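Long-range contact in YesW protein (Bacillus subtilis, PDB 2ZUX), which cleaves type I rhamnogalacturonan of plant cell-wall pectin by endo-acting elimination, releasing oligosaccharides, and needs calcium or manganese for activity: residues 266-278 / 325-339. Sequence-based numbering, arbitrary orientation.
Sequences DRFLAGIAYLDGQ and NHNLSIADVDGDGKD. With CA (calcium ion), chain L; CA (calcium ion), chain K; CA (calcium ion), chain C.
Leu269 lies across from Asn327, their CA atoms 6.7 Å apart, and Gly277 meets Lys338 at 3.9 Å between CA atoms, where the turn after strand 268-273 reaches the calcium loop. Strands 268-273 and 329-331, each the first, edge strand of its four-stranded sheet, pack side chains on side chains and backbone; the hydrogen bonds between the segments lie beyond them. The backbones join at Tyr274, first residue of a type I turn. Asp339 N donates to Tyr274 O (2.9 Å) from above the carbonyl plane, while Gly277 N reaches the same oxygen from the opposite face. In return Tyr274 N gives a nearly straight bond to Asp339 OD2, 2.7 Å away on the anti side. The carboxylate plane stands 75° from the tyrosine ring. Lys338 runs its aliphatic chain past the turn, CD 3.4 Å from Leu275 O. Further along, Ile330 CG2 sits 3.6 Å from Ala273 CB and also touches Ile272 O; Leu549 of helix 547-553 adjoins this cluster. Leu328 lays CD2 against Leu269 CB, and Leu269 spreads its two methyls over the 325-327 backbone. At the far end Arg267 NH1 comes to the edge of the His326 ring, 3.5 Å from CE1. This is packing, since their main polar partners are Asn263 and Tyr288 respectively; His326 NE2 binds a calcium ion shared with His362, Asp364 and Glu385. Asp332, Asp334, Asp336 and the carbonyl of Lys338, completed by Glu340, hold another calcium in an EF-hand-like DxDxDG loop; Asp334 and Asp336 give their second oxygens to a neighbouring calcium. Packing between the first strands of successive four-stranded antiparallel blades, with such a loop after the strand, is the blade-to-blade contact of the family 11 lyase beta-propeller.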
ATOM      1  N   ASP A 266      -4.882 -21.164   3.357  1.00 10.01           N
ATOM      2  CA  ASP A 266      -5.515 -19.988   2.781  1.00 10.01           C
ATOM      3  C   ASP A 266      -4.884 -18.692   3.278  1.00  9.67           C
ATOM      4  O   ASP A 266      -5.563 -17.678   3.455  1.00 10.02           O
ATOM      5  CB  ASP A 266      -7.023 -20.020   3.049  1.00 10.18           C
ATOM      6  CG  ASP A 266      -7.769 -20.968   2.123  1.00 11.11           C
ATOM      7  OD1 ASP A 266      -7.183 -21.439   1.122  1.00 11.67           O
ATOM      8  OD2 ASP A 266      -8.957 -21.236   2.425  1.00 11.00           O
ATOM      9  N   ARG A 267      -3.567 -18.725   3.466  1.00  9.37           N
ATOM     10  CA  ARG A 267      -2.815 -17.547   3.885  1.00  9.35           C
ATOM     11  C   ARG A 267      -2.156 -16.929   2.669  1.00  9.08           C
ATOM     12  O   ARG A 267      -1.095 -17.375   2.228  1.00  9.66           O
ATOM     13  CB  ARG A 267      -1.783 -17.925   4.951  1.00  9.69           C
ATOM     14  CG  ARG A 267      -2.414 -18.398   6.262  1.00  9.57           C
ATOM     15  CD  ARG A 267      -3.124 -17.258   6.965  1.00  9.98           C
ATOM     16  NE  ARG A 267      -3.592 -17.679   8.278  1.00 10.06           N
ATOM     17  CZ  ARG A 267      -3.813 -16.851   9.290  1.00 10.23           C
ATOM     18  NH1 ARG A 267      -3.593 -15.552   9.154  1.00 10.80           N
ATOM     19  NH2 ARG A 267      -4.229 -17.331  10.456  1.00 11.87           N
ATOM     20  N   PHE A 268      -2.796 -15.910   2.111  1.00  9.15           N
ATOM     21  CA  PHE A 268      -2.350 -15.326   0.846  1.00  8.82           C
ATOM     22  C   PHE A 268      -1.686 -13.977   1.031  1.00  8.98           C
ATOM     23  O   PHE A 268      -2.078 -13.192   1.905  1.00  9.34           O
ATOM     24  CB  PHE A 268      -3.542 -15.159  -0.104  1.00  9.36           C
ATOM     25  CG  PHE A 268      -4.216 -16.450  -0.458  1.00  8.72           C
ATOM     26  CD1 PHE A 268      -3.675 -17.280  -1.437  1.00  9.33           C
ATOM     27  CD2 PHE A 268      -5.365 -16.854   0.207  1.00  9.60           C
ATOM     28  CE1 PHE A 268      -4.294 -18.487  -1.775  1.00 10.34           C
ATOM     29  CE2 PHE A 268      -5.991 -18.051  -0.114  1.00  9.92           C
ATOM     30  CZ  PHE A 268      -5.446 -18.877  -1.095  1.00 10.33           C
ATOM     31  N   LEU A 269      -0.703 -13.711   0.172  1.00  8.70           N
ATOM     32  CA  LEU A 269      -0.145 -12.370  -0.027  1.00  9.21           C
ATOM     33  C   LEU A 269       0.009 -12.155  -1.527  1.00  8.89           C
ATOM     34  O   LEU A 269      -0.183 -13.081  -2.321  1.00  8.97           O
ATOM     35  CB  LEU A 269       1.195 -12.193   0.701  1.00  9.52           C
ATOM     36  CG  LEU A 269       1.218 -12.467   2.203  1.00  9.23           C
ATOM     37  CD1 LEU A 269       2.661 -12.537   2.695  1.00 10.50           C
ATOM     38  CD2 LEU A 269       0.417 -11.400   2.944  1.00 10.23           C
ATOM     39  N   ALA A 270       0.313 -10.928  -1.925  1.00  8.91           N
ATOM     40  CA  ALA A 270       0.503 -10.622  -3.335  1.00  9.55           C
ATOM     41  C   ALA A 270       1.310  -9.357  -3.443  1.00  9.26           C
ATOM     42  O   ALA A 270       1.409  -8.581  -2.485  1.00  9.76           O
ATOM     43  CB  ALA A 270      -0.848 -10.467  -4.060  1.00  9.97           C
ATOM     44  N   GLY A 271       1.888  -9.133  -4.617  1.00  9.46           N
ATOM     45  CA  GLY A 271       2.665  -7.937  -4.846  1.00  9.70           C
ATOM     46  C   GLY A 271       2.898  -7.648  -6.309  1.00  9.81           C
ATOM     47  O   GLY A 271       2.633  -8.487  -7.173  1.00 10.55           O
ATOM     48  N   ILE A 272       3.378  -6.436  -6.566  1.00  9.66           N
ATOM     49  CA  ILE A 272       3.948  -6.061  -7.859  1.00  9.89           C
ATOM     50  C   ILE A 272       5.453  -5.901  -7.669  1.00  9.70           C
ATOM     51  O   ILE A 272       5.895  -5.241  -6.733  1.00  9.54           O
ATOM     52  CB  ILE A 272       3.358  -4.731  -8.368  1.00  9.96           C
ATOM     53  CG1 ILE A 272       1.832  -4.822  -8.562  1.00  9.81           C
ATOM     54  CG2 ILE A 272       4.058  -4.284  -9.648  1.00 11.05           C
ATOM     55  CD1 ILE A 272       1.346  -5.794  -9.628  1.00 10.87           C
ATOM     56  N   ALA A 273       6.235  -6.524  -8.554  1.00  9.89           N
ATOM     57  CA  ALA A 273       7.697  -6.496  -8.476  1.00 10.22           C
ATOM     58  C   ALA A 273       8.288  -6.367  -9.875  1.00 10.10           C
ATOM     59  O   ALA A 273       7.846  -7.055 -10.791  1.00 10.82           O
ATOM     60  CB  ALA A 273       8.208  -7.766  -7.832  1.00 10.17           C
ATOM     61  N   TYR A 274       9.295  -5.510 -10.028  1.00 10.32           N
ATOM     62  CA  TYR A 274       9.981  -5.358 -11.316  1.00 10.36           C
ATOM     63  C   TYR A 274      11.121  -6.374 -11.382  1.00 10.96           C
ATOM     64  O   TYR A 274      12.301  -6.030 -11.225  1.00 10.75           O
ATOM     65  CB  TYR A 274      10.491  -3.924 -11.497  1.00 10.62           C
ATOM     66  CG  TYR A 274       9.407  -2.913 -11.807  1.00 10.44           C
ATOM     67  CD1 TYR A 274       9.500  -2.095 -12.937  1.00 11.06           C
ATOM     68  CD2 TYR A 274       8.277  -2.779 -10.992  1.00 11.33           C
ATOM     69  CE1 TYR A 274       8.505  -1.165 -13.237  1.00 11.45           C
ATOM     70  CE2 TYR A 274       7.278  -1.852 -11.285  1.00 11.21           C
ATOM     71  CZ  TYR A 274       7.397  -1.052 -12.407  1.00 10.68           C
ATOM     72  OH  TYR A 274       6.419  -0.139 -12.696  1.00 11.56           O
ATOM     73  N   LEU A 275      10.747  -7.629 -11.617  1.00 11.17           N
ATOM     74  CA  LEU A 275      11.699  -8.744 -11.621  1.00 11.93           C
ATOM     75  C   LEU A 275      12.737  -8.645 -12.731  1.00 12.24           C
ATOM     76  O   LEU A 275      13.867  -9.123 -12.570  1.00 12.72           O
ATOM     77  CB  LEU A 275      10.951 -10.074 -11.710  1.00 11.82           C
ATOM     78  CG  LEU A 275       9.890 -10.318 -10.631  1.00 11.68           C
ATOM     79  CD1 LEU A 275       9.083 -11.548 -10.969  1.00 13.30           C
ATOM     80  CD2 LEU A 275      10.518 -10.429  -9.251  1.00 12.31           C
ATOM     81  N   ASP A 276      12.354  -8.011 -13.836  1.00 12.79           N
ATOM     82  CA  ASP A 276      13.277  -7.818 -14.957  1.00 13.09           C
ATOM     83  C   ASP A 276      13.978  -6.455 -14.927  1.00 13.89           C
ATOM     84  O   ASP A 276      14.775  -6.145 -15.812  1.00 14.15           O
ATOM     85  CB  ASP A 276      12.599  -8.105 -16.315  1.00 13.36           C
ATOM     86  CG  ASP A 276      11.547  -7.077 -16.701  1.00 13.02           C
ATOM     87  OD1 ASP A 276      11.524  -5.981 -16.122  1.00 13.04           O
ATOM     88  OD2 ASP A 276      10.748  -7.378 -17.617  1.00 15.13           O
ATOM     89  N   GLY A 277      13.691  -5.651 -13.903  1.00 13.54           N
ATOM     90  CA  GLY A 277      14.339  -4.356 -13.710  1.00 14.22           C
ATOM     91  C   GLY A 277      13.772  -3.215 -14.534  1.00 14.12           C
ATOM     92  O   GLY A 277      14.243  -2.082 -14.427  1.00 15.59           O
ATOM     93  N   GLN A 278      12.765  -3.501 -15.354  1.00 14.06           N
ATOM     94  CA  GLN A 278      12.217  -2.476 -16.241  1.00 14.68           C
ATOM     95  C   GLN A 278      10.695  -2.388 -16.174  1.00 13.27           C
ATOM     96  O   GLN A 278      10.123  -1.298 -16.181  1.00 12.69           O
ATOM     97  CB  GLN A 278      12.670  -2.724 -17.689  1.00 14.86           C
ATOM     98  CG  GLN A 278      12.260  -1.624 -18.662  1.00 17.35           C
ATOM     99  CD  GLN A 278      12.490  -1.980 -20.122  1.00 18.23           C
ATOM    100  OE1 GLN A 278      13.563  -2.451 -20.506  1.00 23.38           O
ATOM    101  NE2 GLN A 278      11.481  -1.727 -20.950  1.00 21.99           N
ATOM    102  N   ASN A 325       5.446 -13.219   6.993  1.00  9.31           N
ATOM    103  CA  ASN A 325       4.590 -12.362   7.794  1.00  9.08           C
ATOM    104  C   ASN A 325       3.190 -12.305   7.181  1.00  8.52           C
ATOM    105  O   ASN A 325       2.951 -12.814   6.090  1.00  8.99           O
ATOM    106  CB  ASN A 325       5.146 -10.938   7.756  1.00  8.70           C
ATOM    107  CG  ASN A 325       6.132 -10.632   8.875  1.00  9.18           C
ATOM    108  OD1 ASN A 325       6.812 -11.518   9.414  1.00  9.48           O
ATOM    109  ND2 ASN A 325       6.208  -9.353   9.235  1.00  8.72           N
ATOM    110  N   HIS A 326       2.263 -11.646   7.877  1.00  8.77           N
ATOM    111  CA  HIS A 326       0.989 -11.235   7.255  1.00  8.60           C
ATOM    112  C   HIS A 326       1.172 -10.008   6.353  1.00  8.58           C
ATOM    113  O   HIS A 326       0.283  -9.160   6.260  1.00  8.69           O
ATOM    114  CB  HIS A 326      -0.058 -10.852   8.302  1.00  9.00           C
ATOM    115  CG  HIS A 326      -0.225 -11.834   9.416  1.00  8.83           C
ATOM    116  ND1 HIS A 326      -0.848 -13.056   9.263  1.00  9.95           N
ATOM    117  CD2 HIS A 326       0.129 -11.749  10.715  1.00  9.96           C
ATOM    118  CE1 HIS A 326      -0.869 -13.680  10.428  1.00 10.45           C
ATOM    119  NE2 HIS A 326      -0.292 -12.902  11.327  1.00 10.36           N
ATOM    120  N   ASN A 327       2.336  -9.907   5.722  1.00  8.64           N
ATOM    121  CA  ASN A 327       2.698  -8.770   4.880  1.00  8.88           C
ATOM    122  C   ASN A 327       4.035  -9.088   4.228  1.00  8.84           C
ATOM    123  O   ASN A 327       4.703 -10.047   4.600  1.00  9.11           O
ATOM    124  CB  ASN A 327       2.715  -7.426   5.657  1.00  9.35           C
ATOM    125  CG  ASN A 327       3.028  -7.580   7.141  1.00  9.29           C
ATOM    126  OD1 ASN A 327       2.147  -7.397   8.006  1.00 10.74           O
ATOM    127  ND2 ASN A 327       4.266  -7.899   7.452  1.00  7.84           N
ATOM    128  N   LEU A 328       4.401  -8.297   3.231  1.00  9.13           N
ATOM    129  CA  LEU A 328       5.687  -8.436   2.554  1.00  9.72           C
ATOM    130  C   LEU A 328       6.141  -7.058   2.081  1.00  9.67           C
ATOM    131  O   LEU A 328       5.379  -6.091   2.146  1.00  9.49           O
ATOM    132  CB  LEU A 328       5.606  -9.441   1.392  1.00 10.24           C
ATOM    133  CG  LEU A 328       4.497  -9.345   0.343  1.00  9.71           C
ATOM    134  CD1 LEU A 328       4.600  -8.092  -0.522  1.00 11.68           C
ATOM    135  CD2 LEU A 328       4.520 -10.584  -0.537  1.00 10.46           C
ATOM    136  N   SER A 329       7.388  -6.964   1.635  1.00  9.97           N
ATOM    137  CA  SER A 329       7.886  -5.762   0.978  1.00 10.16           C
ATOM    138  C   SER A 329       8.556  -6.158  -0.325  1.00 10.12           C
ATOM    139  O   SER A 329       8.913  -7.323  -0.523  1.00  9.91           O
ATOM    140  CB  SER A 329       8.916  -5.034   1.838  1.00 10.48           C
ATOM    141  OG  SER A 329       8.443  -4.765   3.151  1.00 13.01           O
ATOM    142  N   ILE A 330       8.721  -5.179  -1.212  1.00  9.92           N
ATOM    143  CA  ILE A 330       9.361  -5.394  -2.510  1.00 10.56           C
ATOM    144  C   ILE A 330      10.342  -4.263  -2.737  1.00  9.85           C
ATOM    145  O   ILE A 330       9.970  -3.093  -2.650  1.00 10.62           O
ATOM    146  CB  ILE A 330       8.332  -5.363  -3.664  1.00 11.25           C
ATOM    147  CG1 ILE A 330       7.146  -6.291  -3.399  1.00 12.92           C
ATOM    148  CG2 ILE A 330       9.017  -5.681  -4.996  1.00 11.15           C
ATOM    149  CD1 ILE A 330       7.458  -7.747  -3.533  1.00 14.04           C
ATOM    150  N   ALA A 331      11.588  -4.605  -3.044  1.00 10.34           N
ATOM    151  CA  ALA A 331      12.617  -3.592  -3.246  1.00 10.24           C
ATOM    152  C   ALA A 331      13.810  -4.200  -3.944  1.00 10.69           C
ATOM    153  O   ALA A 331      14.085  -5.394  -3.803  1.00 10.83           O
ATOM    154  CB  ALA A 331      13.059  -2.989  -1.909  1.00 10.27           C
ATOM    155  N   ASP A 332      14.550  -3.362  -4.662  1.00 11.23           N
ATOM    156  CA  ASP A 332      15.844  -3.777  -5.182  1.00 12.20           C
ATOM    157  C   ASP A 332      16.840  -3.643  -4.038  1.00 12.68           C
ATOM    158  O   ASP A 332      17.278  -2.539  -3.708  1.00 14.02           O
ATOM    159  CB  ASP A 332      16.252  -2.910  -6.373  1.00 12.17           C
ATOM    160  CG  ASP A 332      17.653  -3.226  -6.872  1.00 13.64           C
ATOM    161  OD1 ASP A 332      18.187  -4.303  -6.545  1.00 14.16           O
ATOM    162  OD2 ASP A 332      18.223  -2.384  -7.595  1.00 16.12           O
ATOM    163  N   VAL A 333      17.172  -4.768  -3.417  1.00 12.95           N
ATOM    164  CA  VAL A 333      18.028  -4.764  -2.233  1.00 13.81           C
ATOM    165  C   VAL A 333      19.494  -5.012  -2.569  1.00 14.55           C
ATOM    166  O   VAL A 333      20.368  -4.651  -1.794  1.00 14.12           O
ATOM    167  CB  VAL A 333      17.569  -5.807  -1.170  1.00 13.76           C
ATOM    168  CG1 VAL A 333      16.127  -5.545  -0.738  1.00 14.08           C
ATOM    169  CG2 VAL A 333      17.758  -7.252  -1.672  1.00 14.04           C
ATOM    170  N   ASP A 334      19.754  -5.633  -3.717  1.00 16.23           N
ATOM    171  CA  ASP A 334      21.120  -6.051  -4.064  1.00 17.30           C
ATOM    172  C   ASP A 334      21.779  -5.175  -5.130  1.00 17.96           C
ATOM    173  O   ASP A 334      22.918  -5.432  -5.530  1.00 18.79           O
ATOM    174  CB  ASP A 334      21.166  -7.549  -4.431  1.00 17.51           C
ATOM    175  CG  ASP A 334      20.278  -7.897  -5.609  1.00 18.05           C
ATOM    176  OD1 ASP A 334      19.803  -6.967  -6.288  1.00 16.69           O
ATOM    177  OD2 ASP A 334      20.048  -9.103  -5.861  1.00 18.51           O
ATOM    178  N   GLY A 335      21.059  -4.157  -5.596  1.00 18.16           N
ATOM    179  CA  GLY A 335      21.611  -3.147  -6.496  1.00 18.60           C
ATOM    180  C   GLY A 335      21.667  -3.492  -7.978  1.00 18.55           C
ATOM    181  O   GLY A 335      22.297  -2.761  -8.752  1.00 19.43           O
ATOM    182  N   ASP A 336      21.015  -4.582  -8.383  1.00 17.97           N
ATOM    183  CA  ASP A 336      21.029  -5.003  -9.794  1.00 17.38           C
ATOM    184  C   ASP A 336      19.899  -4.376 -10.639  1.00 17.03           C
ATOM    185  O   ASP A 336      19.751  -4.704 -11.822  1.00 17.72           O
ATOM    186  CB  ASP A 336      21.050  -6.543  -9.919  1.00 17.51           C
ATOM    187  CG  ASP A 336      19.801  -7.210  -9.355  1.00 18.15           C
ATOM    188  OD1 ASP A 336      18.834  -6.492  -9.027  1.00 16.36           O
ATOM    189  OD2 ASP A 336      19.785  -8.456  -9.211  1.00 17.99           O
ATOM    190  N   GLY A 337      19.106  -3.491 -10.030  1.00 16.00           N
ATOM    191  CA  GLY A 337      17.987  -2.825 -10.710  1.00 15.34           C
ATOM    192  C   GLY A 337      16.682  -3.611 -10.676  1.00 14.32           C
ATOM    193  O   GLY A 337      15.611  -3.079 -10.976  1.00 14.84           O
ATOM    194  N   LYS A 338      16.790  -4.882 -10.304  1.00 13.40           N
ATOM    195  CA  LYS A 338      15.669  -5.812 -10.288  1.00 12.98           C
ATOM    196  C   LYS A 338      15.148  -5.971  -8.864  1.00 12.95           C
ATOM    197  O   LYS A 338      15.922  -5.956  -7.907  1.00 13.27           O
ATOM    198  CB  LYS A 338      16.120  -7.159 -10.839  1.00 13.15           C
ATOM    199  CG  LYS A 338      16.732  -7.053 -12.231  1.00 13.88           C
ATOM    200  CD  LYS A 338      17.216  -8.392 -12.737  1.00 16.87           C
ATOM    201  CE  LYS A 338      17.827  -8.257 -14.130  1.00 19.42           C
ATOM    202  NZ  LYS A 338      19.095  -7.473 -14.110  1.00 23.39           N
ATOM    203  N   ASP A 339      13.836  -6.117  -8.721  1.00 11.45           N
ATOM    204  CA  ASP A 339      13.228  -6.232  -7.394  1.00 11.32           C
ATOM    205  C   ASP A 339      13.338  -7.619  -6.791  1.00 11.24           C
ATOM    206  O   ASP A 339      13.143  -8.628  -7.461  1.00 10.94           O
ATOM    207  CB  ASP A 339      11.755  -5.814  -7.435  1.00 11.25           C
ATOM    208  CG  ASP A 339      11.574  -4.325  -7.596  1.00 11.30           C
ATOM    209  OD1 ASP A 339      12.451  -3.559  -7.135  1.00 12.89           O
ATOM    210  OD2 ASP A 339      10.560  -3.921  -8.192  1.00 10.18           O
TER
HETATM  211 CA    CA L 638      17.892  -6.494  -7.115  1.00 16.53          CA
HETATM  212 CA    CA K 637      18.672  -9.942  -7.685  1.00 16.27          CA
HETATM  213 CA    CA C 629       0.672 -13.344  13.207  1.00  5.84          CA
HETATM  214  O   HOH W   1      16.540  -1.035 -13.530  1.00 28.57           O
HETATM  215  O   HOH W   2      -0.342 -15.245  13.473  1.00 11.13           O
HETATM  216  O   HOH W   3      -0.907 -12.537  14.375  1.00 13.06           O